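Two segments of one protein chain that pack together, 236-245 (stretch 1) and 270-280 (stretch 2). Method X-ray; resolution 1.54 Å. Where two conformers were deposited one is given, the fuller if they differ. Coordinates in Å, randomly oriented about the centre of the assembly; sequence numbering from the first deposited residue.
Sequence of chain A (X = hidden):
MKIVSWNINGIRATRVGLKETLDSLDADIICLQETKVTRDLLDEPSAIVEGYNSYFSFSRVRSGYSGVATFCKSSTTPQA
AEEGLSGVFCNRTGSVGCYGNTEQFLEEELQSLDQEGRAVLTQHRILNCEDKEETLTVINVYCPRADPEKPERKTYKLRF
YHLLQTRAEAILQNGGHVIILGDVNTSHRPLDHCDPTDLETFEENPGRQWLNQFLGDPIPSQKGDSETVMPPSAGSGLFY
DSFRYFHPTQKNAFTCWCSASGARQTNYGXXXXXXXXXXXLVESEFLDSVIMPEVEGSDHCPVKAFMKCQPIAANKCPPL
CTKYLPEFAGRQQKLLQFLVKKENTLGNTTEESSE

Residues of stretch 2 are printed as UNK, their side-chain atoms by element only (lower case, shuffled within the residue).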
# COMPACT_ATOMS: atom_id res chain seq x y z
N SER A 236 -12.25 2.73 -18.51
CA SER A 236 -12.73 1.37 -18.64
C SER A 236 -12.43 0.59 -17.35
O SER A 236 -13.08 -0.37 -17.02
CB SER A 236 -12.06 0.69 -19.82
OG SER A 236 -12.12 -0.71 -19.74
N GLY A 237 -11.36 0.96 -16.62
CA GLY A 237 -10.90 0.36 -15.39
C GLY A 237 -11.94 0.44 -14.28
O GLY A 237 -12.85 1.27 -14.27
N LEU A 238 -11.74 -0.43 -13.31
CA LEU A 238 -12.66 -0.62 -12.21
C LEU A 238 -12.29 0.19 -10.98
O LEU A 238 -13.07 0.22 -10.01
CB LEU A 238 -12.70 -2.09 -11.83
CG LEU A 238 -13.15 -3.00 -12.98
CD1 LEU A 238 -12.94 -4.45 -12.57
CD2 LEU A 238 -14.59 -2.73 -13.33
N PHE A 239 -11.14 0.84 -10.99
CA PHE A 239 -10.59 1.59 -9.85
C PHE A 239 -10.44 3.05 -10.20
O PHE A 239 -10.14 3.41 -11.33
CB PHE A 239 -9.25 0.97 -9.44
CG PHE A 239 -9.39 -0.36 -8.76
CD1 PHE A 239 -9.48 -1.55 -9.49
CD2 PHE A 239 -9.54 -0.42 -7.42
CE1 PHE A 239 -9.70 -2.78 -8.80
CE2 PHE A 239 -9.73 -1.62 -6.75
CZ PHE A 239 -9.86 -2.80 -7.46
N TYR A 240 -10.67 3.93 -9.21
CA TYR A 240 -10.42 5.34 -9.37
C TYR A 240 -9.20 5.75 -8.52
O TYR A 240 -9.04 5.30 -7.38
CB TYR A 240 -11.60 6.19 -8.89
CG TYR A 240 -12.82 6.25 -9.75
CD1 TYR A 240 -12.78 5.89 -11.09
CD2 TYR A 240 -14.01 6.74 -9.23
CE1 TYR A 240 -13.90 5.96 -11.87
CE2 TYR A 240 -15.14 6.83 -10.01
CZ TYR A 240 -15.08 6.45 -11.33
OH TYR A 240 -16.20 6.53 -12.12
N ASP A 241 -8.42 6.67 -9.07
CA ASP A 241 -7.39 7.43 -8.36
C ASP A 241 -8.07 8.46 -7.47
O ASP A 241 -8.58 9.48 -7.96
CB ASP A 241 -6.50 8.08 -9.41
CG ASP A 241 -5.34 8.88 -8.86
OD1 ASP A 241 -5.27 9.17 -7.65
OD2 ASP A 241 -4.48 9.26 -9.69
N SER A 242 -8.16 8.19 -6.18
CA SER A 242 -9.05 9.00 -5.36
C SER A 242 -8.58 10.43 -5.27
O SER A 242 -9.38 11.35 -5.17
CB SER A 242 -9.19 8.38 -3.96
OG SER A 242 -7.99 8.38 -3.17
N PHE A 243 -7.26 10.66 -5.21
CA PHE A 243 -6.79 12.03 -5.17
C PHE A 243 -7.36 12.83 -6.33
O PHE A 243 -7.80 13.96 -6.15
CB PHE A 243 -5.27 12.10 -5.20
CG PHE A 243 -4.71 13.51 -5.20
CD1 PHE A 243 -4.83 14.34 -4.10
CD2 PHE A 243 -4.07 14.01 -6.30
CE1 PHE A 243 -4.40 15.65 -4.13
CE2 PHE A 243 -3.61 15.28 -6.34
CZ PHE A 243 -3.76 16.12 -5.27
N ARG A 244 -7.36 12.25 -7.54
CA ARG A 244 -7.82 13.01 -8.69
C ARG A 244 -9.33 13.05 -8.81
O ARG A 244 -9.88 13.93 -9.49
CB ARG A 244 -7.21 12.41 -9.97
CG ARG A 244 -5.76 12.71 -10.09
CD ARG A 244 -5.44 14.19 -10.18
NE ARG A 244 -3.99 14.38 -10.27
CZ ARG A 244 -3.37 15.54 -10.06
NH1 ARG A 244 -4.03 16.60 -9.65
NH2 ARG A 244 -2.06 15.59 -10.17
N TYR A 245 -10.05 12.15 -8.14
CA TYR A 245 -11.49 12.27 -8.06
C TYR A 245 -11.86 13.59 -7.38
O TYR A 245 -12.81 14.25 -7.77
CB TYR A 245 -12.05 11.07 -7.29
CG TYR A 245 -13.56 10.99 -7.25
CD1 TYR A 245 -14.27 11.48 -6.17
CD2 TYR A 245 -14.27 10.39 -8.28
CE1 TYR A 245 -15.66 11.40 -6.12
CE2 TYR A 245 -15.64 10.30 -8.22
CZ TYR A 245 -16.32 10.82 -7.16
OH TYR A 245 -17.70 10.73 -7.12
N UNK A 270 7.57 14.07 -8.13
CA UNK A 270 6.61 13.27 -8.88
C UNK A 270 5.56 12.75 -7.92
O UNK A 270 5.84 12.57 -6.74
c UNK A 270 6.34 11.52 -10.58
c UNK A 270 7.28 12.08 -9.57
o UNK A 270 8.49 12.49 -10.21
N UNK A 271 4.34 12.48 -8.43
CA UNK A 271 3.29 11.84 -7.63
C UNK A 271 3.24 10.34 -8.01
O UNK A 271 2.83 10.01 -9.14
c UNK A 271 -2.08 11.41 -8.36
c UNK A 271 0.87 11.89 -6.81
c UNK A 271 -0.48 12.58 -6.89
n UNK A 271 -2.60 10.72 -7.37
c UNK A 271 1.92 12.47 -7.82
n UNK A 271 -2.50 11.21 -9.60
n UNK A 271 -1.12 12.30 -8.16
N UNK A 272 3.71 9.48 -7.11
CA UNK A 272 3.79 8.03 -7.37
C UNK A 272 3.14 7.23 -6.24
O UNK A 272 3.20 5.98 -6.28
c UNK A 272 7.52 7.25 -6.58
c UNK A 272 6.16 7.92 -6.47
c UNK A 272 5.72 8.08 -9.00
c UNK A 272 5.23 7.56 -7.64
N UNK A 273 2.55 7.90 -5.28
CA UNK A 273 1.84 7.28 -4.16
C UNK A 273 0.35 7.57 -4.30
O UNK A 273 -0.07 8.72 -4.48
c UNK A 273 3.89 7.53 -2.74
o UNK A 273 4.22 6.33 -2.41
c UNK A 273 2.41 7.86 -2.89
o UNK A 273 4.77 8.40 -2.97
N UNK A 274 -0.44 6.52 -4.21
CA UNK A 274 -1.83 6.54 -4.54
C UNK A 274 -2.68 5.88 -3.48
O UNK A 274 -2.24 4.99 -2.75
c UNK A 274 -0.11 5.91 -7.36
c UNK A 274 -2.09 6.99 -8.01
c UNK A 274 -0.21 7.05 -9.43
o UNK A 274 0.33 7.45 -10.63
c UNK A 274 -1.40 6.26 -7.07
c UNK A 274 0.49 6.34 -8.51
c UNK A 274 -2.09 5.77 -5.85
c UNK A 274 -1.51 7.39 -9.19
N UNK A 275 -3.96 6.31 -3.44
CA UNK A 275 -5.04 5.58 -2.77
C UNK A 275 -6.08 5.31 -3.84
O UNK A 275 -6.82 6.21 -4.27
c UNK A 275 -6.80 5.54 -1.01
c UNK A 275 -4.50 6.53 -0.54
c UNK A 275 -4.89 7.41 0.65
c UNK A 275 -5.62 6.32 -1.56
N UNK A 276 -6.12 4.08 -4.34
CA UNK A 276 -7.04 3.68 -5.39
C UNK A 276 -8.19 2.94 -4.75
O UNK A 276 -8.01 2.20 -3.79
c UNK A 276 -5.01 3.27 -6.96
c UNK A 276 -5.15 4.59 -7.66
c UNK A 276 -6.33 2.76 -6.41
c UNK A 276 -4.48 2.15 -7.85
N UNK A 277 -9.41 3.19 -5.21
CA UNK A 277 -10.55 2.46 -4.67
C UNK A 277 -11.46 2.06 -5.81
O UNK A 277 -11.49 2.69 -6.85
N UNK A 278 -12.25 1.01 -5.58
CA UNK A 278 -13.21 0.70 -6.62
C UNK A 278 -14.21 1.85 -6.78
O UNK A 278 -14.48 2.61 -5.83
n UNK A 278 -15.94 -0.66 -5.02
c UNK A 278 -13.92 -0.62 -6.34
c UNK A 278 -14.61 -0.64 -4.99
o UNK A 278 -13.95 -0.70 -3.95
N UNK A 279 -14.78 1.96 -7.98
CA UNK A 279 -15.61 3.12 -8.33
C UNK A 279 -16.67 3.38 -7.27
O UNK A 279 -16.82 4.51 -6.80
c UNK A 279 -15.22 2.81 -10.84
n UNK A 279 -15.10 2.91 -13.35
n UNK A 279 -14.45 3.42 -15.51
c UNK A 279 -16.24 2.92 -9.70
c UNK A 279 -15.25 3.63 -14.46
n UNK A 279 -16.17 4.58 -14.55
c UNK A 279 -15.94 3.06 -12.16
N UNK A 280 -17.44 2.34 -6.90
CA UNK A 280 -18.55 2.56 -5.98
C UNK A 280 -18.08 3.07 -4.61
O UNK A 280 -18.75 3.90 -3.98
c UNK A 280 -20.70 1.49 -5.14
o UNK A 280 -21.41 -0.70 -5.75
c UNK A 280 -21.46 0.20 -4.88
o UNK A 280 -22.10 0.08 -3.82
c UNK A 280 -19.37 1.27 -5.83
O HOH W 1 -4.76 8.69 -5.05
O HOH W 2 -3.47 12.27 -12.58

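Position 270 has three side-chain atoms: one carbon carrying an oxygen and a carbon. It touches nothing on stretch 1. It is Thr270.

Position 271 has a long side chain of three carbons, a nitrogen, and a carbon bearing two more nitrogens. That planar end reaches the carboxylate of Asp241. It is Arg271. Its NH2 lies 2.8 Å from OD2 of Asp241 and its NH1 3.1 Å from OD1 of Asp241, a salt bridge with two good hydrogen bonds. CD2 of Phe243 lies over one face of the Arg271 guanidinium. NE of Arg244 is 3.6 Å from NH2 of Arg271, a close pair of like charges, and water 2 bonds weakly to both atoms.

Position 272 has four carbons, forked at the first, with one arm two carbons long. It is Ile272, out of reach of stretch 1.

Position 273 has two carbons, the second carrying two oxygens. It is Asp273, also out of reach.

Position 274 has one carbon, then a six-carbon ring bearing an oxygen. OD2 of Asp241 sits at the ring edge. It is Tyr274; CE1 of Tyr274 is 3.5 Å from OD2 of Asp241.

Position 275 repeats the forked pattern of 272, and its CB is 3.5 Å from OG of Ser242. It is Ile275. Its backbone O accepts from Ser242 twice, from N at 3.1 Å and from OG at 2.7 Å. Water 1 joins the N of Ile275 to OD1 of Asp241 and N of Phe243.

Position 276 has four carbons, forked at the second, packed against Asp241. It is Leu276, with CD2 3.7 Å from CA of Asp241.

Position 277 has no side-chain atoms. It is Gly277. It pairs with Tyr240: N of Tyr240 to O of Gly277 is 2.8 Å, and N of Gly277 to O of Tyr240 is 3.0 Å.

Position 278 has two carbons, the second carrying one oxygen and one nitrogen. Its CB is 4.3 Å from CE2 of Phe239. It is Asn278, the N-cap residue of the following helix.

Position 279 repeats the atoms of 271. Its second carbon lies over one face of the Tyr240 ring, and its nitrogen-bearing end reaches the backbone O of Gly237. It is Arg279. NE and NH2 of Arg279 donate to O of Gly237 at 2.9 and 3.0 Å.

Position 280 has three carbons, the third carrying two oxygens. It is Glu280, without contact.

The contact is a short antiparallel strand pairing centred on Tyr240 and Gly277. N of Arg279 also donates to O of Leu238 at 3.2 Å. Arg271 and Arg279 extend it by gripping Asp241 and Gly237.

Stretch 2 (270-280) TRIDYILGNRE
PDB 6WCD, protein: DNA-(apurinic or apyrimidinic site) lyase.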